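Local coordinates for protein LacI family transcription regulator (Bifidobacterium animalis subsp. lactis, PDB 4O5A) that probably regulates transcription by binding operator DNA in response to a small-molecule effector, as LacI family members do, at residues E277-M289 and A293-L305. Sequence-based numbering, arbitrary orientation.
Sequences EDLSIISWGDSFM and AHPPITALSRNIL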
loop_
_atom_site.group_PDB
_atom_site.type_symbol
_atom_site.label_atom_id
_atom_site.label_comp_id
_atom_site.label_asym_id
_atom_site.label_seq_id
_atom_site.Cartn_x
_atom_site.Cartn_y
_atom_site.Cartn_z
ATOM N N GLU A 277 -12.190 7.534 25.575
ATOM C CA GLU A 277 -12.824 8.201 26.730
ATOM C C GLU A 277 -12.692 9.729 26.741
ATOM O O GLU A 277 -13.628 10.441 27.135
ATOM C CB GLU A 277 -12.314 7.618 28.053
ATOM C CG GLU A 277 -12.737 6.180 28.295
ATOM C CD GLU A 277 -11.777 5.167 27.702
ATOM O OE1 GLU A 277 -10.938 5.544 26.843
ATOM O OE2 GLU A 277 -11.861 3.984 28.101
ATOM N N ASP A 278 -11.533 10.228 26.326
ATOM C CA ASP A 278 -11.276 11.666 26.319
ATOM C C ASP A 278 -11.305 12.222 24.897
ATOM O O ASP A 278 -11.564 13.405 24.702
ATOM C CB ASP A 278 -9.914 11.985 26.965
ATOM C CG ASP A 278 -9.842 11.591 28.435
ATOM O OD1 ASP A 278 -10.851 11.746 29.153
ATOM O OD2 ASP A 278 -8.755 11.139 28.882
ATOM N N LEU A 279 -11.040 11.363 23.913
ATOM C CA LEU A 279 -10.896 11.771 22.518
ATOM C C LEU A 279 -11.356 10.672 21.563
ATOM O O LEU A 279 -10.844 9.554 21.618
ATOM C CB LEU A 279 -9.424 12.116 22.209
ATOM C CG LEU A 279 -9.094 12.379 20.734
ATOM C CD1 LEU A 279 -9.666 13.716 20.272
ATOM C CD2 LEU A 279 -7.574 12.341 20.502
ATOM N N SER A 280 -12.322 10.979 20.697
ATOM C CA SER A 280 -12.712 10.050 19.639
ATOM C C SER A 280 -11.911 10.330 18.380
ATOM O O SER A 280 -11.592 11.485 18.090
ATOM C CB SER A 280 -14.212 10.175 19.323
ATOM O OG SER A 280 -15.000 9.563 20.325
ATOM N N ILE A 281 -11.602 9.273 17.628
ATOM C CA ILE A 281 -10.812 9.383 16.400
ATOM C C ILE A 281 -11.481 8.618 15.263
ATOM O O ILE A 281 -11.945 7.496 15.450
ATOM C CB ILE A 281 -9.370 8.843 16.604
ATOM C CG1 ILE A 281 -8.593 9.785 17.525
ATOM C CG2 ILE A 281 -8.630 8.722 15.273
ATOM C CD1 ILE A 281 -7.214 9.268 17.889
ATOM N N ILE A 282 -11.537 9.241 14.086
ATOM C CA ILE A 282 -12.033 8.590 12.875
ATOM C C ILE A 282 -10.986 8.735 11.762
ATOM O O ILE A 282 -10.378 9.799 11.601
ATOM C CB ILE A 282 -13.360 9.215 12.415
ATOM C CG1 ILE A 282 -14.437 8.974 13.463
ATOM C CG2 ILE A 282 -13.819 8.635 11.063
ATOM C CD1 ILE A 282 -15.747 9.680 13.158
ATOM N N SER A 283 -10.781 7.656 11.011
ATOM C CA SER A 283 -9.933 7.677 9.826
ATOM C C SER A 283 -10.808 7.764 8.592
ATOM O O SER A 283 -11.730 6.969 8.449
ATOM C CB SER A 283 -9.141 6.375 9.719
ATOM O OG SER A 283 -8.398 6.334 8.508
ATOM N N TRP A 284 -10.502 8.701 7.697
ATOM C CA TRP A 284 -11.171 8.780 6.399
ATOM C C TRP A 284 -10.358 7.875 5.493
ATOM O O TRP A 284 -9.278 8.251 5.035
ATOM C CB TRP A 284 -11.128 10.214 5.859
ATOM C CG TRP A 284 -12.204 10.540 4.861
ATOM C CD1 TRP A 284 -12.776 9.696 3.975
ATOM C CD2 TRP A 284 -12.835 11.819 4.676
ATOM N NE1 TRP A 284 -13.735 10.368 3.231
ATOM C CE2 TRP A 284 -13.788 11.657 3.649
ATOM C CE3 TRP A 284 -12.690 13.064 5.285
ATOM C CZ2 TRP A 284 -14.590 12.724 3.216
ATOM C CZ3 TRP A 284 -13.491 14.119 4.846
ATOM C CH2 TRP A 284 -14.427 13.935 3.827
ATOM N N GLY A 285 -10.865 6.675 5.239
ATOM C CA GLY A 285 -10.098 5.667 4.523
ATOM C C GLY A 285 -9.815 4.527 5.480
ATOM O O GLY A 285 -9.517 4.761 6.650
ATOM N N ASP A 286 -9.931 3.293 5.009
ATOM C CA ASP A 286 -9.749 2.164 5.918
ATOM C C ASP A 286 -8.649 1.234 5.431
ATOM O O ASP A 286 -8.335 1.189 4.247
ATOM C CB ASP A 286 -11.069 1.401 6.087
ATOM C CG ASP A 286 -11.060 0.474 7.297
ATOM O OD1 ASP A 286 -10.292 0.733 8.253
ATOM O OD2 ASP A 286 -11.826 -0.509 7.296
ATOM N N SER A 287 -8.043 0.505 6.359
ATOM C CA SER A 287 -7.041 -0.480 6.006
ATOM C C SER A 287 -6.837 -1.353 7.221
ATOM O O SER A 287 -7.400 -1.071 8.269
ATOM C CB SER A 287 -5.712 0.176 5.619
ATOM O OG SER A 287 -5.064 0.705 6.756
ATOM N N PHE A 288 -6.038 -2.399 7.062
ATOM C CA PHE A 288 -5.701 -3.310 8.155
ATOM C C PHE A 288 -5.070 -2.575 9.333
ATOM O O PHE A 288 -5.145 -3.037 10.475
ATOM C CB PHE A 288 -4.742 -4.384 7.664
ATOM C CG PHE A 288 -5.415 -5.583 7.063
ATOM C CD1 PHE A 288 -6.714 -5.928 7.419
ATOM C CD2 PHE A 288 -4.743 -6.376 6.146
ATOM C CE1 PHE A 288 -7.329 -7.043 6.867
ATOM C CE2 PHE A 288 -5.353 -7.493 5.583
ATOM C CZ PHE A 288 -6.649 -7.824 5.944
HETATM N N MSE A 289 -4.455 -1.428 9.061
HETATM C CA MSE A 289 -3.808 -0.636 10.094
HETATM C C MSE A 289 -4.812 -0.215 11.169
HETATM O O MSE A 289 -4.509 -0.221 12.364
HETATM C CB MSE A 289 -3.206 0.601 9.437
HETATM C CG MSE A 289 -2.351 1.456 10.310
HETATM SE SE MSE A 289 -1.884 3.052 9.284
HETATM C CE MSE A 289 -1.423 2.236 7.586
ATOM N N ALA A 293 -4.804 -1.244 15.426
ATOM C CA ALA A 293 -4.448 -0.120 16.310
ATOM C C ALA A 293 -4.916 -0.330 17.753
ATOM O O ALA A 293 -5.622 -1.294 18.057
ATOM C CB ALA A 293 -5.034 1.177 15.767
ATOM N N HIS A 294 -4.536 0.600 18.630
ATOM C CA HIS A 294 -4.822 0.484 20.071
ATOM C C HIS A 294 -5.488 1.743 20.626
ATOM O O HIS A 294 -4.801 2.664 21.060
ATOM C CB HIS A 294 -3.509 0.227 20.825
ATOM C CG HIS A 294 -3.684 0.081 22.299
ATOM N ND1 HIS A 294 -4.589 -0.797 22.858
ATOM C CD2 HIS A 294 -3.057 0.684 23.342
ATOM C CE1 HIS A 294 -4.522 -0.718 24.176
ATOM N NE2 HIS A 294 -3.595 0.175 24.492
ATOM N N PRO A 295 -6.827 1.802 20.629
ATOM C CA PRO A 295 -7.795 0.791 20.193
ATOM C C PRO A 295 -8.024 0.841 18.683
ATOM O O PRO A 295 -7.600 1.795 18.011
ATOM C CB PRO A 295 -9.066 1.218 20.927
ATOM C CG PRO A 295 -8.958 2.719 20.970
ATOM C CD PRO A 295 -7.500 2.962 21.250
ATOM N N PRO A 296 -8.683 -0.186 18.146
ATOM C CA PRO A 296 -8.999 -0.160 16.711
ATOM C C PRO A 296 -9.790 1.095 16.315
ATOM O O PRO A 296 -10.648 1.593 17.058
ATOM C CB PRO A 296 -9.830 -1.425 16.519
ATOM C CG PRO A 296 -9.323 -2.355 17.591
ATOM C CD PRO A 296 -9.080 -1.451 18.781
ATOM N N ILE A 297 -9.479 1.605 15.126
ATOM C CA ILE A 297 -9.910 2.935 14.714
ATOM C C ILE A 297 -11.118 2.891 13.765
ATOM O O ILE A 297 -11.089 2.233 12.712
ATOM C CB ILE A 297 -8.734 3.700 14.065
ATOM C CG1 ILE A 297 -7.578 3.873 15.079
ATOM C CG2 ILE A 297 -9.187 5.065 13.547
ATOM C CD1 ILE A 297 -6.335 4.547 14.492
ATOM N N THR A 298 -12.165 3.613 14.159
ATOM C CA THR A 298 -13.386 3.778 13.368
ATOM C C THR A 298 -13.024 4.433 12.036
ATOM O O THR A 298 -12.262 5.404 12.001
ATOM C CB THR A 298 -14.358 4.671 14.125
ATOM O OG1 THR A 298 -14.856 3.952 15.260
ATOM C CG2 THR A 298 -15.515 5.090 13.232
ATOM N N ALA A 299 -13.546 3.908 10.926
ATOM C CA ALA A 299 -13.078 4.359 9.619
ATOM C C ALA A 299 -14.218 4.503 8.622
ATOM O O ALA A 299 -15.141 3.705 8.620
ATOM C CB ALA A 299 -12.082 3.386 9.059
ATOM N N LEU A 300 -14.095 5.504 7.761
ATOM C CA LEU A 300 -14.987 5.652 6.616
ATOM C C LEU A 300 -14.322 4.837 5.521
ATOM O O LEU A 300 -13.224 5.171 5.061
ATOM C CB LEU A 300 -15.090 7.135 6.247
ATOM C CG LEU A 300 -16.212 7.588 5.314
ATOM C CD1 LEU A 300 -16.014 7.007 3.930
ATOM C CD2 LEU A 300 -17.580 7.203 5.884
ATOM N N SER A 301 -14.958 3.735 5.139
ATOM C CA SER A 301 -14.344 2.782 4.230
ATOM C C SER A 301 -14.942 2.943 2.839
ATOM O O SER A 301 -16.151 2.868 2.684
ATOM C CB SER A 301 -14.610 1.359 4.728
ATOM O OG SER A 301 -14.129 0.394 3.800
ATOM N N ARG A 302 -14.095 3.178 1.841
ATOM C CA ARG A 302 -14.550 3.222 0.447
ATOM C C ARG A 302 -14.348 1.847 -0.162
ATOM O O ARG A 302 -13.382 1.150 0.158
ATOM C CB ARG A 302 -13.766 4.260 -0.364
ATOM C CG ARG A 302 -14.388 5.650 -0.389
ATOM C CD ARG A 302 -13.545 6.644 -1.203
ATOM N NE ARG A 302 -13.414 6.273 -2.613
ATOM C CZ ARG A 302 -12.252 6.073 -3.228
ATOM N NH1 ARG A 302 -11.117 6.214 -2.557
ATOM N NH2 ARG A 302 -12.224 5.734 -4.512
ATOM N N ASN A 303 -15.262 1.447 -1.033
ATOM C CA ASN A 303 -15.147 0.155 -1.676
ATOM C C ASN A 303 -14.273 0.311 -2.918
ATOM O O ASN A 303 -14.783 0.387 -4.038
ATOM C CB ASN A 303 -16.530 -0.379 -2.049
ATOM C CG ASN A 303 -16.499 -1.824 -2.507
ATOM O OD1 ASN A 303 -15.435 -2.377 -2.821
ATOM N ND2 ASN A 303 -17.675 -2.442 -2.570
ATOM N N ILE A 304 -12.961 0.374 -2.703
ATOM C CA ILE A 304 -12.015 0.654 -3.779
ATOM C C ILE A 304 -11.927 -0.472 -4.798
ATOM O O ILE A 304 -11.772 -0.217 -5.992
ATOM C CB ILE A 304 -10.618 0.905 -3.218
ATOM C CG1 ILE A 304 -10.679 2.020 -2.173
ATOM C CG2 ILE A 304 -9.661 1.287 -4.345
ATOM C CD1 ILE A 304 -9.454 2.059 -1.260
ATOM N N LEU A 305 -11.995 -1.715 -4.328
ATOM C CA LEU A 305 -11.994 -2.863 -5.236
ATOM C C LEU A 305 -13.123 -2.750 -6.248
ATOM O O LEU A 305 -12.882 -2.782 -7.458
ATOM C CB LEU A 305 -12.127 -4.177 -4.468
ATOM C CG LEU A 305 -10.871 -4.796 -3.860
ATOM C CD1 LEU A 305 -11.258 -5.998 -3.008
ATOM C CD2 LEU A 305 -9.928 -5.215 -4.979
HETATM O O HOH W 1 -11.175 3.113 2.367
HETATM O O HOH W 2 -12.650 -1.618 4.920
#
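Ser283 and Leu300 join the parallel strands 280-284 and 298-301 through their backbones. Ser283 N donates to Thr298 O at 2.9 Å, and Leu300 N donates to Ser283 O at 2.9 Å. Both bonds are nearly straight. Gly285 N then donates to Leu300 O at 2.8 Å, more bent at 137°.

Apolar packing lines both faces of the pair. On one face, Ile282 CG1 lies 4.0 Å from Thr298 CG2. The Trp284 and Leu300 side chains run alongside each other in the same direction, with Trp284 CD1 4.1 Å from Leu300 CB. Met182 of helix 175-188 touches both Ile282 and Trp284. On the opposite face Ser283 CB approaches Ala299 CB. Before Thr298, Ile297 CG2 packs against Ile281 CG2 and Ser283 CB.

Polar side chains fix the loop that follows strand 280-284. Ser283 OG, anti to its own N (chi1 175°), donates to Gly285 O at 2.7 Å. Asp286 lays its carboxylate on the Ala299 methyl, with Asp286 OD1 3.3 Å from Ala299 CB. Its OD2 forms a salt bridge with Arg337, and its OD1 accepts from Asn290. One water links Asp286 OD2 to Ser301 OG; another accepts from Asp286 N and Arg302 N.

This is the core of a beta-alpha-beta unit, with helix 288-292 as the connection, in the periplasmic-binding-protein-like fold. Backbone bonds set the strand register, while Arg337 probably stabilises the Asp286 charge just past strand 280-284.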